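Local coordinates for KLLA0E08119p (Kluyveromyces lactis, PDB 3VA7), which is the urea carboxylase part of a longer enzyme that probably carboxylates urea with biotin and ATP, then hydrolyses the urea-1-carboxylate to ammonium and carbon dioxide, at residues I592-R605 with F628-P642. Numbering follows the deposited sequence.
Sequences IRGGIDVPEYLGSR and FLNQPELSVSSLPAP
Leu639 and Arg605 meet in a loop-to-loop contact within the carboxyltransferase A and B region, where the chain leaving strand 587-592 packs against the chain leaving strand 626-628. CD2 of Leu639 sits over the centre of the Arg605 guanidinium, 3.4 Å from CZ, while Glu600 CG covers the opposite face. Rotation of this flat group is restrained by its NE, which donates to Val598 O at 2.7 Å, nearly in line with the C=O; at its edge, NH2 makes a weak bond to Ser638 OG. A serine in place of Arg605 would probably leave Leu639 CD2 without the plane it rests on and Val598 O without its donor. The other branch of the same leucine, CD1, lies 3.4 Å from Ile596 O.

Strand 587-592 belongs to a five-stranded antiparallel sheet and strand 626-628 is an outermost strand of a six-stranded one, so the contact links the exits of two sheets. Here the backbones are joined by Asp597 N and Phe628 O, 2.8 Å apart. The Asp597 carboxylate, its CG anti to the backbone N (chi1 -159°), reaches Ser637, whose OG donates to OD1 at 3.2 Å from above the carboxylate plane. Ser637 OG also accepts from Leu639 N, an ST turn that ties the hydroxyl to the leucine's own backbone. Earlier in the two segments, a type II turn from Ile592 to Gly595 presents Gly594 O to a weak bond from Asn630 ND2; the backbone angles of Gly594 favour glycine. Pro642 CB lies over one face of the Arg593 guanidinium, toward its rim, 3.7 Å from CZ, and Arg593 NH1 donates to Phe644 O. Ile592 CG2 touches Leu629 CD1 at 3.5 Å beside Thr545 of strand 545-550.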
loop_
_atom_site.group_PDB
_atom_site.type_symbol
_atom_site.label_atom_id
_atom_site.label_comp_id
_atom_site.label_asym_id
_atom_site.label_seq_id
_atom_site.Cartn_x
_atom_site.Cartn_y
_atom_site.Cartn_z
ATOM N N ILE A 592 -10.195 17.927 10.966
ATOM C CA ILE A 592 -11.321 17.441 11.743
ATOM C C ILE A 592 -10.739 17.390 13.123
ATOM O O ILE A 592 -9.638 16.849 13.273
ATOM C CB ILE A 592 -11.649 15.966 11.468
ATOM C CG1 ILE A 592 -11.729 15.602 9.976
ATOM C CG2 ILE A 592 -12.832 15.523 12.264
ATOM C CD1 ILE A 592 -12.342 16.601 9.097
ATOM N N ARG A 593 -11.408 17.975 14.117
ATOM C CA ARG A 593 -10.902 17.930 15.486
ATOM C C ARG A 593 -10.654 16.462 15.895
ATOM O O ARG A 593 -11.512 15.613 15.691
ATOM C CB ARG A 593 -11.870 18.645 16.464
ATOM C CG ARG A 593 -11.231 18.937 17.834
ATOM C CD ARG A 593 -12.267 19.430 18.865
ATOM N NE ARG A 593 -11.746 19.588 20.221
ATOM C CZ ARG A 593 -10.774 20.440 20.577
ATOM N NH1 ARG A 593 -10.184 21.211 19.657
ATOM N NH2 ARG A 593 -10.364 20.507 21.859
ATOM N N GLY A 594 -9.464 16.175 16.419
ATOM C CA GLY A 594 -9.096 14.832 16.836
ATOM C C GLY A 594 -8.407 14.001 15.752
ATOM O O GLY A 594 -7.834 12.952 16.044
ATOM N N GLY A 595 -8.478 14.444 14.502
ATOM C CA GLY A 595 -7.740 13.821 13.421
ATOM C C GLY A 595 -8.479 12.640 12.845
ATOM O O GLY A 595 -9.507 12.259 13.382
ATOM N N ILE A 596 -7.972 12.064 11.752
ATOM C CA ILE A 596 -8.629 10.916 11.106
ATOM C C ILE A 596 -7.932 9.607 11.501
ATOM O O ILE A 596 -6.705 9.579 11.621
ATOM C CB ILE A 596 -8.604 11.048 9.575
ATOM C CG1 ILE A 596 -9.332 12.302 9.117
ATOM C CG2 ILE A 596 -9.174 9.814 8.917
ATOM C CD1 ILE A 596 -8.632 12.968 7.954
ATOM N N ASP A 597 -8.711 8.529 11.685
ATOM C CA ASP A 597 -8.185 7.283 12.286
ATOM C C ASP A 597 -7.823 6.207 11.299
ATOM O O ASP A 597 -8.666 5.418 10.825
ATOM C CB ASP A 597 -9.109 6.692 13.366
ATOM C CG ASP A 597 -8.357 5.732 14.320
ATOM O OD1 ASP A 597 -7.440 6.180 15.082
ATOM O OD2 ASP A 597 -8.690 4.523 14.294
ATOM N N VAL A 598 -6.522 6.149 11.055
ATOM C CA VAL A 598 -5.980 5.324 10.008
ATOM C C VAL A 598 -4.664 4.769 10.543
ATOM O O VAL A 598 -3.984 5.428 11.288
ATOM C CB VAL A 598 -5.887 6.218 8.722
ATOM C CG1 VAL A 598 -4.517 6.857 8.530
ATOM C CG2 VAL A 598 -6.414 5.496 7.521
ATOM N N PRO A 599 -4.326 3.523 10.217
ATOM C CA PRO A 599 -3.066 2.978 10.800
ATOM C C PRO A 599 -1.786 3.664 10.278
ATOM O O PRO A 599 -1.770 4.127 9.134
ATOM C CB PRO A 599 -3.109 1.494 10.411
ATOM C CG PRO A 599 -4.073 1.431 9.178
ATOM C CD PRO A 599 -5.074 2.540 9.394
ATOM N N GLU A 600 -0.748 3.750 11.113
ATOM C CA GLU A 600 0.542 4.213 10.646
ATOM C C GLU A 600 1.227 3.163 9.766
ATOM O O GLU A 600 0.995 1.950 9.911
ATOM C CB GLU A 600 1.496 4.490 11.802
ATOM C CG GLU A 600 0.992 5.451 12.888
ATOM C CD GLU A 600 2.066 5.715 13.943
ATOM O OE1 GLU A 600 2.392 4.784 14.701
ATOM O OE2 GLU A 600 2.606 6.841 14.013
ATOM N N TYR A 601 2.089 3.628 8.858
ATOM C CA TYR A 601 3.025 2.772 8.169
ATOM C C TYR A 601 4.346 3.540 8.199
ATOM O O TYR A 601 4.423 4.733 7.818
ATOM C CB TYR A 601 2.557 2.473 6.722
ATOM C CG TYR A 601 3.537 1.624 5.906
ATOM C CD1 TYR A 601 3.645 0.260 6.118
ATOM C CD2 TYR A 601 4.361 2.205 4.921
ATOM C CE1 TYR A 601 4.560 -0.504 5.399
ATOM C CE2 TYR A 601 5.286 1.443 4.184
ATOM C CZ TYR A 601 5.374 0.093 4.436
ATOM O OH TYR A 601 6.254 -0.678 3.732
ATOM N N LEU A 602 5.390 2.857 8.652
ATOM C CA LEU A 602 6.703 3.488 8.800
ATOM C C LEU A 602 6.703 4.861 9.524
ATOM O O LEU A 602 7.420 5.789 9.148
ATOM C CB LEU A 602 7.404 3.584 7.446
ATOM C CG LEU A 602 7.955 2.273 6.897
ATOM C CD1 LEU A 602 8.478 2.554 5.525
ATOM C CD2 LEU A 602 9.068 1.613 7.804
ATOM N N GLY A 603 5.904 4.967 10.575
ATOM C CA GLY A 603 5.946 6.114 11.454
ATOM C C GLY A 603 4.898 7.185 11.184
ATOM O O GLY A 603 4.763 8.140 11.958
ATOM N N SER A 604 4.155 7.040 10.096
ATOM C CA SER A 604 3.309 8.125 9.595
ATOM C C SER A 604 2.039 7.592 8.980
ATOM O O SER A 604 2.010 6.509 8.367
ATOM C CB SER A 604 4.032 8.923 8.521
ATOM O OG SER A 604 3.097 9.735 7.852
ATOM N N ARG A 605 0.993 8.382 9.132
ATOM C CA ARG A 605 -0.276 8.094 8.528
ATOM C C ARG A 605 -0.420 8.704 7.146
ATOM O O ARG A 605 -1.525 8.691 6.591
ATOM C CB ARG A 605 -1.388 8.587 9.441
ATOM C CG ARG A 605 -1.439 7.775 10.693
ATOM C CD ARG A 605 -2.462 8.320 11.617
ATOM N NE ARG A 605 -2.756 7.365 12.677
ATOM C CZ ARG A 605 -2.192 7.320 13.872
ATOM N NH1 ARG A 605 -1.241 8.168 14.201
ATOM N NH2 ARG A 605 -2.597 6.368 14.735
ATOM N N PHE A 628 -13.041 6.905 9.963
ATOM C CA PHE A 628 -13.318 6.945 11.383
ATOM C C PHE A 628 -12.611 8.073 12.081
ATOM O O PHE A 628 -11.476 8.398 11.706
ATOM C CB PHE A 628 -12.964 5.587 12.035
ATOM C CG PHE A 628 -13.996 4.547 11.764
ATOM C CD1 PHE A 628 -13.956 3.801 10.582
ATOM C CD2 PHE A 628 -15.078 4.395 12.615
ATOM C CE1 PHE A 628 -14.964 2.879 10.276
ATOM C CE2 PHE A 628 -16.078 3.488 12.333
ATOM C CZ PHE A 628 -16.029 2.733 11.152
ATOM N N LEU A 629 -13.276 8.662 13.091
ATOM C CA LEU A 629 -12.708 9.775 13.865
ATOM C C LEU A 629 -12.327 9.324 15.247
ATOM O O LEU A 629 -12.459 8.149 15.562
ATOM C CB LEU A 629 -13.679 10.933 13.990
ATOM C CG LEU A 629 -14.320 11.551 12.756
ATOM C CD1 LEU A 629 -14.922 12.878 13.200
ATOM C CD2 LEU A 629 -13.336 11.739 11.584
ATOM N N ASN A 630 -11.897 10.271 16.077
ATOM C CA ASN A 630 -11.367 9.985 17.395
ATOM C C ASN A 630 -12.150 10.740 18.492
ATOM O O ASN A 630 -11.588 11.612 19.175
ATOM C CB ASN A 630 -9.876 10.357 17.397
ATOM C CG ASN A 630 -9.260 10.413 18.800
ATOM O OD1 ASN A 630 -9.720 9.727 19.728
ATOM N ND2 ASN A 630 -8.200 11.226 18.957
ATOM N N GLN A 631 -13.445 10.433 18.646
ATOM C CA GLN A 631 -14.253 10.960 19.781
ATOM C C GLN A 631 -13.773 10.270 21.078
ATOM O O GLN A 631 -13.969 9.046 21.252
ATOM C CB GLN A 631 -15.758 10.676 19.585
ATOM C CG GLN A 631 -16.747 11.848 19.852
ATOM C CD GLN A 631 -17.193 12.563 18.535
ATOM O OE1 GLN A 631 -18.385 12.565 18.160
ATOM N NE2 GLN A 631 -16.217 13.144 17.827
ATOM N N PRO A 632 -13.155 11.046 22.001
ATOM C CA PRO A 632 -12.554 10.423 23.221
ATOM C C PRO A 632 -13.504 9.463 24.007
ATOM O O PRO A 632 -13.064 8.390 24.440
ATOM C CB PRO A 632 -12.105 11.629 24.067
ATOM C CG PRO A 632 -12.922 12.862 23.494
ATOM C CD PRO A 632 -13.115 12.530 22.027
ATOM N N GLU A 633 -14.784 9.832 24.148
ATOM C CA GLU A 633 -15.771 8.976 24.828
ATOM C C GLU A 633 -16.192 7.718 24.026
ATOM O O GLU A 633 -16.265 6.615 24.599
ATOM C CB GLU A 633 -16.991 9.788 25.310
ATOM C CG GLU A 633 -18.010 10.244 24.231
ATOM C CD GLU A 633 -19.288 10.859 24.844
ATOM O OE1 GLU A 633 -19.156 11.763 25.710
ATOM O OE2 GLU A 633 -20.420 10.447 24.467
ATOM N N LEU A 634 -16.444 7.878 22.717
ATOM C CA LEU A 634 -16.799 6.735 21.830
ATOM C C LEU A 634 -15.569 6.090 21.109
ATOM O O LEU A 634 -15.727 5.448 20.047
ATOM C CB LEU A 634 -17.929 7.122 20.821
ATOM C CG LEU A 634 -19.117 6.154 20.502
ATOM C CD1 LEU A 634 -20.414 6.901 20.000
ATOM C CD2 LEU A 634 -18.755 4.956 19.547
ATOM N N SER A 635 -14.357 6.242 21.678
ATOM C CA SER A 635 -13.134 5.687 21.032
ATOM C C SER A 635 -12.094 4.979 21.904
ATOM O O SER A 635 -11.779 5.355 23.055
ATOM C CB SER A 635 -12.423 6.715 20.107
ATOM O OG SER A 635 -13.116 6.897 18.871
ATOM N N VAL A 636 -11.584 3.928 21.289
ATOM C CA VAL A 636 -10.331 3.312 21.617
ATOM C C VAL A 636 -9.417 3.643 20.411
ATOM O O VAL A 636 -9.521 3.050 19.342
ATOM C CB VAL A 636 -10.537 1.792 21.844
ATOM C CG1 VAL A 636 -11.000 1.059 20.521
ATOM C CG2 VAL A 636 -9.316 1.152 22.478
ATOM N N SER A 637 -8.557 4.641 20.584
ATOM C CA SER A 637 -7.699 5.122 19.502
ATOM C C SER A 637 -6.319 5.543 20.031
ATOM O O SER A 637 -6.188 5.966 21.180
ATOM C CB SER A 637 -8.399 6.305 18.800
ATOM O OG SER A 637 -7.512 7.146 18.081
ATOM N N SER A 638 -5.300 5.444 19.187
ATOM C CA SER A 638 -3.963 5.898 19.546
ATOM C C SER A 638 -3.608 7.290 18.944
ATOM O O SER A 638 -2.463 7.791 19.099
ATOM C CB SER A 638 -2.934 4.841 19.133
ATOM O OG SER A 638 -2.615 4.936 17.748
ATOM N N LEU A 639 -4.577 7.906 18.261
ATOM C CA LEU A 639 -4.430 9.286 17.791
ATOM C C LEU A 639 -4.203 10.306 18.916
ATOM O O LEU A 639 -4.824 10.202 19.988
ATOM C CB LEU A 639 -5.655 9.699 17.009
ATOM C CG LEU A 639 -5.708 9.162 15.616
ATOM C CD1 LEU A 639 -6.935 9.676 15.013
ATOM C CD2 LEU A 639 -4.499 9.649 14.864
ATOM N N PRO A 640 -3.313 11.303 18.680
ATOM C CA PRO A 640 -3.071 12.302 19.718
ATOM C C PRO A 640 -4.265 13.272 19.867
ATOM O O PRO A 640 -4.670 13.927 18.913
ATOM C CB PRO A 640 -1.819 12.999 19.232
ATOM C CG PRO A 640 -1.900 12.906 17.791
ATOM C CD PRO A 640 -2.589 11.631 17.449
ATOM N N ALA A 641 -4.849 13.268 21.065
ATOM C CA ALA A 641 -5.881 14.203 21.519
ATOM C C ALA A 641 -5.521 15.672 21.240
ATOM O O ALA A 641 -4.325 16.039 21.336
ATOM C CB ALA A 641 -6.080 14.005 23.022
ATOM N N PRO A 642 -6.537 16.523 20.955
ATOM C CA PRO A 642 -6.247 17.917 20.634
ATOM C C PRO A 642 -5.601 18.696 21.798
ATOM O O PRO A 642 -5.745 18.361 22.978
ATOM C CB PRO A 642 -7.628 18.496 20.263
ATOM C CG PRO A 642 -8.549 17.313 20.091
ATOM C CD PRO A 642 -7.999 16.308 21.057
#